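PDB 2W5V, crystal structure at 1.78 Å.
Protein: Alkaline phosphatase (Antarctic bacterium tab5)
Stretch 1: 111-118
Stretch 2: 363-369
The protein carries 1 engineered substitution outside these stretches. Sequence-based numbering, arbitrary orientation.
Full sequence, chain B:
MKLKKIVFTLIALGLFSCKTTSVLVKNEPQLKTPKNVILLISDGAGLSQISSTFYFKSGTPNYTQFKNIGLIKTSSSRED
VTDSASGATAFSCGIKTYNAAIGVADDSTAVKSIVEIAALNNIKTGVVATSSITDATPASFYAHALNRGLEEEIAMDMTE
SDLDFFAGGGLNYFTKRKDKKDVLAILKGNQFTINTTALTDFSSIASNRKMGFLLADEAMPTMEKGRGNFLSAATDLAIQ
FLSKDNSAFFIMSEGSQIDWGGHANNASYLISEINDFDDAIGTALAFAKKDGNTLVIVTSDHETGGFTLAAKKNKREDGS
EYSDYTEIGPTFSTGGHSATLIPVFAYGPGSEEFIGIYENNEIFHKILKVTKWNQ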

ATOM      1  N   VAL B 111      25.441   9.783  14.191  1.00 18.34           N
ATOM      2  CA  VAL B 111      24.251  10.329  14.806  1.00 22.03           C
ATOM      3  C   VAL B 111      23.736   9.304  15.821  1.00 26.12           C
ATOM      4  O   VAL B 111      23.893   8.096  15.625  1.00 24.67           O
ATOM      5  N   LYS B 112      23.155   9.790  16.914  1.00 22.88           N
ATOM      6  CA  LYS B 112      22.661   8.916  17.978  1.00 24.33           C
ATOM      7  C   LYS B 112      21.484   8.058  17.511  1.00 21.32           C
ATOM      8  O   LYS B 112      20.512   8.578  16.972  1.00 22.87           O
ATOM      9  N   SER B 113      21.574   6.751  17.746  1.00 20.61           N
ATOM     10  CA  SER B 113      20.551   5.802  17.293  1.00 15.91           C
ATOM     11  C   SER B 113      19.523   5.468  18.372  1.00 17.13           C
ATOM     12  O   SER B 113      19.719   5.765  19.554  1.00 19.73           O
ATOM     13  N   ILE B 114      18.437   4.821  17.961  1.00 17.98           N
ATOM     14  CA  ILE B 114      17.385   4.427  18.893  1.00 18.16           C
ATOM     15  C   ILE B 114      17.901   3.378  19.888  1.00 22.41           C
ATOM     16  O   ILE B 114      17.468   3.336  21.040  1.00 21.14           O
ATOM     17  N   VAL B 115      18.830   2.535  19.450  1.00 17.64           N
ATOM     18  CA  VAL B 115      19.454   1.573  20.359  1.00 16.59           C
ATOM     19  C   VAL B 115      20.295   2.279  21.435  1.00 21.87           C
ATOM     20  O   VAL B 115      20.288   1.874  22.601  1.00 18.78           O
ATOM     21  N   GLU B 116      21.026   3.324  21.048  1.00 17.62           N
ATOM     22  CA  GLU B 116      21.823   4.079  22.017  1.00 16.10           C
ATOM     23  C   GLU B 116      20.935   4.849  23.001  1.00 20.20           C
ATOM     24  O   GLU B 116      21.244   4.950  24.188  1.00 18.66           O
ATOM     25  N   ILE B 117      19.825   5.385  22.505  1.00 18.35           N
ATOM     26  CA  ILE B 117      18.823   6.011  23.370  1.00 14.73           C
ATOM     27  C   ILE B 117      18.193   4.981  24.310  1.00 15.41           C
ATOM     28  O   ILE B 117      18.031   5.226  25.507  1.00 18.06           O
ATOM     29  N   ALA B 118      17.850   3.811  23.779  1.00 14.14           N
ATOM     30  CA  ALA B 118      17.228   2.786  24.609  1.00 19.55           C
ATOM     31  C   ALA B 118      18.145   2.439  25.785  1.00 24.15           C
ATOM     32  O   ALA B 118      17.712   2.371  26.942  1.00 21.47           O
ATOM     33  N   ILE B 363       9.676   7.387  11.379  1.00 15.19           N
ATOM     34  CA  ILE B 363       9.506   6.171  12.174  1.00 17.35           C
ATOM     35  C   ILE B 363      10.283   6.314  13.482  1.00 19.22           C
ATOM     36  O   ILE B 363       9.769   5.991  14.557  1.00 18.30           O
ATOM     37  N   PHE B 364      11.516   6.811  13.382  1.00 17.93           N
ATOM     38  CA  PHE B 364      12.374   7.013  14.558  1.00 16.19           C
ATOM     39  C   PHE B 364      11.727   7.984  15.533  1.00 16.51           C
ATOM     40  O   PHE B 364      11.624   7.708  16.726  1.00 17.37           O
ATOM     41  N   HIS B 365      11.293   9.126  15.015  1.00 15.81           N
ATOM     42  CA  HIS B 365      10.745  10.172  15.866  1.00 17.83           C
ATOM     43  C   HIS B 365       9.434   9.752  16.508  1.00 16.58           C
ATOM     44  O   HIS B 365       9.133  10.138  17.634  1.00 17.43           O
ATOM     45  N   LYS B 366       8.669   8.934  15.793  1.00 19.34           N
ATOM     46  CA  LYS B 366       7.425   8.409  16.332  1.00 20.16           C
ATOM     47  C   LYS B 366       7.663   7.381  17.440  1.00 18.85           C
ATOM     48  O   LYS B 366       6.935   7.367  18.426  1.00 18.17           O
ATOM     49  N   ILE B 367       8.668   6.520  17.285  1.00 15.95           N
ATOM     50  CA  ILE B 367       8.988   5.567  18.355  1.00 15.20           C
ATOM     51  C   ILE B 367       9.430   6.330  19.599  1.00 20.26           C
ATOM     52  O   ILE B 367       8.993   6.045  20.708  1.00 18.32           O
ATOM     53  N   LEU B 368      10.292   7.317  19.398  1.00 20.40           N
ATOM     54  CA  LEU B 368      10.735   8.162  20.500  1.00 22.25           C
ATOM     55  C   LEU B 368       9.526   8.847  21.168  1.00 24.61           C
ATOM     56  O   LEU B 368       9.390   8.843  22.395  1.00 22.68           O
ATOM     57  N   LYS B 369       8.626   9.397  20.355  1.00 22.32           N
ATOM     58  CA  LYS B 369       7.460  10.097  20.880  1.00 26.39           C
ATOM     59  C   LYS B 369       6.553   9.220  21.754  1.00 25.18           C
ATOM     60  O   LYS B 369       6.171   9.618  22.850  1.00 27.71           O
TER

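The two stretches, far apart in sequence, meet through an apolar contact that buries 250 Å² and contains no hydrogen bond between them. Their helices run nearly parallel, at 15°, with axes 11.6 Å apart at closest approach, a spacing bridged by side chains. Val111 makes no contact with stretch 2. The CA-to-CB bond of Lys112 points sideways, and its side chain is extended, with all four chi angles t; only its backbone comes near, with O 4.3 Å from Phe364 CE1. Ser113 (chi1 p) turns away from stretch 2 and caps its own helix: Glu116 N donates to Ser113 OG at 3.2 Å, while Ser113 N donates to Glu116 OE1 at 2.9 Å, a reciprocal pair at the helix start. Ile114 (t, p) points toward the partner helix. Its backbone N lies 3.7 Å from Phe364 CE1, at the ring edge, and its CB is 4.0 Å from the same atom; farther out, Ile114 CD1 reaches CG2 of Ile367 (m, t), which points toward stretch 1, at 4.2 Å. The t rotamer of Phe364 carries the ring across the gap, although its CA-to-CB bond points sideways. Val115 and Glu116 are out of reach of stretch 2. One turn after Ile114, Ile117 (m, t) again points inward, placing CD1 3.6 Å from Phe364 CZ and CG2 4.0 Å from CD1 of Leu368 (t, p). Ala118 remains out of reach.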

ATOM      1  CB  VAL B 111      23.189  10.703  13.733  1.00 31.13           C
ATOM      2  CG1 VAL B 111      23.182   9.687  12.614  1.00 35.55           C
ATOM      3  CG2 VAL B 111      21.813  10.824  14.342  1.00 36.36           C
ATOM      4  CB  LYS B 112      22.231   9.754  19.176  1.00 25.27           C
ATOM      5  CG  LYS B 112      21.885   8.956  20.422  1.00 28.62           C
ATOM      6  CD  LYS B 112      21.621   9.918  21.570  1.00 33.25           C
ATOM      7  CE  LYS B 112      21.407   9.205  22.895  1.00 36.49           C
ATOM      8  NZ  LYS B 112      21.086  10.197  23.970  1.00 38.62           N
ATOM      9  CB  SER B 113      21.216   4.504  16.836  1.00 21.96           C
ATOM     10  OG  SER B 113      21.492   3.674  17.952  1.00 18.74           O
ATOM     11  CB  ILE B 114      16.130   3.906  18.144  1.00 19.49           C
ATOM     12  CG1 ILE B 114      14.925   3.822  19.094  1.00 21.51           C
ATOM     13  CG2 ILE B 114      16.428   2.579  17.502  1.00 17.45           C
ATOM     14  CD1 ILE B 114      14.497   5.168  19.672  1.00 20.52           C
ATOM     15  CB  VAL B 115      20.309   0.538  19.587  1.00 12.77           C
ATOM     16  CG1 VAL B 115      21.195  -0.266  20.529  1.00 18.71           C
ATOM     17  CG2 VAL B 115      19.406  -0.392  18.774  1.00 16.69           C
ATOM     18  CB  GLU B 116      22.806   5.014  21.295  1.00 17.34           C
ATOM     19  CG  GLU B 116      23.906   4.238  20.572  1.00 24.20           C
ATOM     20  CD  GLU B 116      24.672   5.054  19.528  1.00 34.47           C
ATOM     21  OE1 GLU B 116      24.135   6.053  18.998  1.00 27.41           O
ATOM     22  OE2 GLU B 116      25.820   4.670  19.219  1.00 39.70           O
ATOM     23  CB  ILE B 117      17.727   6.704  22.519  1.00 16.80           C
ATOM     24  CG1 ILE B 117      18.305   7.975  21.883  1.00 18.33           C
ATOM     25  CG2 ILE B 117      16.487   7.007  23.368  1.00 16.17           C
ATOM     26  CD1 ILE B 117      17.454   8.547  20.775  1.00 22.73           C
ATOM     27  CB  ALA B 118      16.937   1.551  23.784  1.00 21.86           C
ATOM     28  CB  ILE B 363      10.016   4.918  11.442  1.00 16.97           C
ATOM     29  CG1 ILE B 363       9.046   4.500  10.323  1.00 10.04           C
ATOM     30  CG2 ILE B 363      10.226   3.772  12.430  1.00 12.75           C
ATOM     31  CD1 ILE B 363       7.713   3.955  10.815  1.00 18.72           C
ATOM     32  CB  PHE B 364      13.747   7.553  14.135  1.00 15.26           C
ATOM     33  CG  PHE B 364      14.598   8.055  15.284  1.00 15.22           C
ATOM     34  CD1 PHE B 364      15.559   7.238  15.863  1.00 17.23           C
ATOM     35  CD2 PHE B 364      14.445   9.350  15.771  1.00 16.31           C
ATOM     36  CE1 PHE B 364      16.354   7.693  16.911  1.00 22.52           C
ATOM     37  CE2 PHE B 364      15.236   9.815  16.827  1.00 19.29           C
ATOM     38  CZ  PHE B 364      16.191   8.982  17.394  1.00 20.57           C
ATOM     39  CB  HIS B 365      10.626  11.469  15.074  1.00 18.27           C
ATOM     40  CG  HIS B 365      11.957  11.993  14.626  1.00 21.17           C
ATOM     41  ND1 HIS B 365      12.842  12.603  15.492  1.00 24.41           N
ATOM     42  CD2 HIS B 365      12.575  11.956  13.422  1.00 21.82           C
ATOM     43  CE1 HIS B 365      13.938  12.936  14.833  1.00 23.31           C
ATOM     44  NE2 HIS B 365      13.802  12.553  13.574  1.00 20.50           N
ATOM     45  CB  LYS B 366       6.554   7.823  15.212  1.00 12.64           C
ATOM     46  CG  LYS B 366       6.049   8.888  14.222  1.00 15.63           C
ATOM     47  CD  LYS B 366       5.291   8.229  13.064  1.00 19.35           C
ATOM     48  CE  LYS B 366       4.661   9.277  12.148  1.00 20.19           C
ATOM     49  NZ  LYS B 366       3.536   9.987  12.826  1.00 18.44           N
ATOM     50  CB  ILE B 367      10.084   4.580  17.954  1.00 16.00           C
ATOM     51  CG1 ILE B 367       9.557   3.592  16.910  1.00 16.51           C
ATOM     52  CG2 ILE B 367      10.588   3.825  19.176  1.00 16.48           C
ATOM     53  CD1 ILE B 367      10.666   2.776  16.237  1.00 15.19           C
ATOM     54  CB  LEU B 368      11.755   9.181  19.976  1.00 22.30           C
ATOM     55  CG  LEU B 368      12.688   9.891  20.939  1.00 29.20           C
ATOM     56  CD1 LEU B 368      13.251   8.914  21.964  1.00 24.41           C
ATOM     57  CD2 LEU B 368      13.807  10.567  20.154  1.00 30.42           C
ATOM     58  CB  LYS B 369       6.639  10.721  19.747  1.00 27.31           C
ATOM     59  CG  LYS B 369       5.379  11.406  20.234  1.00 27.71           C
ATOM     60  CD  LYS B 369       4.555  11.968  19.091  1.00 35.96           C
ATOM     61  CE  LYS B 369       3.247  12.559  19.613  1.00 43.14           C
ATOM     62  NZ  LYS B 369       2.453  13.197  18.524  1.00 41.97           N
TER